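Side-chain contact in putative ABC-transporter ATP-binding protein (Alicyclobacillus acidocaldarius, PDB 1Z47), which probably binds and hydrolyses ATP as the nucleotide-binding subunit of a putative sulfate ABC transporter: residues F110-K115 against D120-R125. Sequence-based numbering, arbitrary orientation.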
# COMPACT_ATOMS: atom_id res chain seq x y z
N PHE B 110 26.12 -20.79 -1.69
CA PHE B 110 26.18 -21.08 -0.26
C PHE B 110 25.40 -22.34 0.19
O PHE B 110 25.94 -23.21 0.86
CB PHE B 110 25.66 -19.87 0.52
CG PHE B 110 25.97 -19.90 1.99
CD1 PHE B 110 27.26 -19.61 2.45
CD2 PHE B 110 24.98 -20.23 2.91
CE1 PHE B 110 27.55 -19.64 3.81
CE2 PHE B 110 25.27 -20.26 4.28
CZ PHE B 110 26.56 -19.97 4.73
N GLY B 111 24.12 -22.42 -0.17
CA GLY B 111 23.30 -23.56 0.23
C GLY B 111 23.73 -24.91 -0.33
O GLY B 111 23.81 -25.89 0.40
N LEU B 112 23.98 -24.96 -1.64
CA LEU B 112 24.41 -26.19 -2.29
C LEU B 112 25.74 -26.61 -1.69
O LEU B 112 26.09 -27.80 -1.65
CB LEU B 112 24.59 -25.94 -3.78
CG LEU B 112 23.36 -25.52 -4.56
CD1 LEU B 112 23.80 -24.91 -5.88
CD2 LEU B 112 22.44 -26.73 -4.77
N ARG B 113 26.48 -25.61 -1.23
CA ARG B 113 27.79 -25.79 -0.64
C ARG B 113 27.77 -26.73 0.56
O ARG B 113 28.80 -27.29 0.92
CB ARG B 113 28.36 -24.43 -0.22
CG ARG B 113 29.77 -24.44 0.35
CD ARG B 113 30.79 -24.95 -0.66
NE ARG B 113 32.15 -24.56 -0.32
CZ ARG B 113 32.76 -24.82 0.84
NH1 ARG B 113 32.12 -25.49 1.79
NH2 ARG B 113 34.00 -24.41 1.04
N GLU B 114 26.61 -26.92 1.18
CA GLU B 114 26.56 -27.80 2.34
C GLU B 114 25.91 -29.15 2.10
O GLU B 114 25.95 -30.02 2.97
CB GLU B 114 25.88 -27.10 3.51
CG GLU B 114 26.02 -27.89 4.81
CD GLU B 114 25.37 -27.20 5.99
OE1 GLU B 114 24.14 -26.96 5.93
OE2 GLU B 114 26.08 -26.92 6.99
N LYS B 115 25.31 -29.35 0.94
CA LYS B 115 24.69 -30.64 0.64
C LYS B 115 25.73 -31.61 0.07
O LYS B 115 25.39 -32.67 -0.46
CB LYS B 115 23.53 -30.47 -0.35
CG LYS B 115 22.54 -29.39 0.05
CD LYS B 115 21.14 -29.70 -0.47
CE LYS B 115 20.52 -30.85 0.32
NZ LYS B 115 19.06 -31.01 0.05
N ASP B 120 31.15 -29.60 -10.00
CA ASP B 120 30.47 -29.42 -11.28
C ASP B 120 28.97 -29.20 -11.20
O ASP B 120 28.42 -28.34 -11.90
CB ASP B 120 30.73 -30.61 -12.20
CG ASP B 120 32.06 -30.52 -12.89
OD1 ASP B 120 33.00 -29.96 -12.27
OD2 ASP B 120 32.18 -31.01 -14.03
N GLU B 121 28.32 -30.01 -10.37
CA GLU B 121 26.88 -29.94 -10.20
C GLU B 121 26.47 -28.68 -9.40
O GLU B 121 25.44 -28.08 -9.67
CB GLU B 121 26.37 -31.23 -9.52
CG GLU B 121 26.32 -32.44 -10.50
CD GLU B 121 27.68 -33.09 -10.75
OE1 GLU B 121 27.80 -33.89 -11.72
OE2 GLU B 121 28.64 -32.83 -9.98
N MET B 122 27.27 -28.29 -8.42
CA MET B 122 26.95 -27.07 -7.66
C MET B 122 26.92 -25.90 -8.63
O MET B 122 26.00 -25.08 -8.63
CB MET B 122 28.01 -26.83 -6.60
CG MET B 122 27.87 -25.53 -5.86
SD MET B 122 29.28 -25.35 -4.82
CE MET B 122 29.21 -26.96 -3.82
N ASP B 123 27.93 -25.86 -9.50
CA ASP B 123 28.06 -24.82 -10.51
C ASP B 123 26.92 -24.70 -11.47
O ASP B 123 26.46 -23.60 -11.77
CB ASP B 123 29.33 -25.04 -11.33
CG ASP B 123 30.47 -24.21 -10.83
OD1 ASP B 123 31.25 -24.71 -9.97
OD2 ASP B 123 30.57 -23.05 -11.29
N ALA B 124 26.48 -25.84 -12.00
CA ALA B 124 25.36 -25.85 -12.93
C ALA B 124 24.07 -25.39 -12.25
O ALA B 124 23.23 -24.72 -12.87
CB ALA B 124 25.16 -27.28 -13.53
N ARG B 125 23.91 -25.75 -10.98
CA ARG B 125 22.72 -25.40 -10.19
C ARG B 125 22.70 -23.88 -10.05
O ARG B 125 21.67 -23.22 -10.25
CB ARG B 125 22.84 -26.03 -8.80
CG ARG B 125 21.59 -26.65 -8.17
CD ARG B 125 20.49 -25.68 -7.77
NE ARG B 125 19.37 -25.69 -8.72
CZ ARG B 125 18.09 -25.56 -8.37
NH1 ARG B 125 17.75 -25.42 -7.10
NH2 ARG B 125 17.15 -25.56 -9.31
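Leu-112 reaches from the turn after helix 104-109 into the angle between Met-122 and Arg-125, about one helical turn apart on helix 119-132. Its CB lies 3.9 Å from Met-122 CG. Standing anti to the carbonyl carbon (chi1 -62°), CG points at the stem of Arg-125, 4.2 Å from Arg-125 CG. Beyond it, CD1 presses on Arg-125 CB at 3.3 Å. The same methyl lies 3.5 Å from Met-122 O, while CD2 rests 3.5 Å from Arg-125 CG. Leucine suits this buried place because its two methyls give one apolar side chain two points of contact along that stem. The contact packs the turn onto helix 119-132 within the helical subdomain of the ABC ATPase, which in this family follows the Q-loop. Arg-125 lends its aliphatic part, crossing Leu-112 at about a right angle, and carries its guanidinium onward to a salt bridge with Glu-128 and a hydrogen bond to Ala-161 O. Cutting Leu-112 back to alanine removes both methyls and is likely to leave a gap beside Arg-125 CB, CG and CD, the stem less closely fixed between its helix and those polar anchors. Met-122, unbranched and flexible, extends to its sulfur and then bends at chi3 (-56°), placing CE 3.7 Å from Arg-113 CA and 4.1 Å from Arg-113 CD.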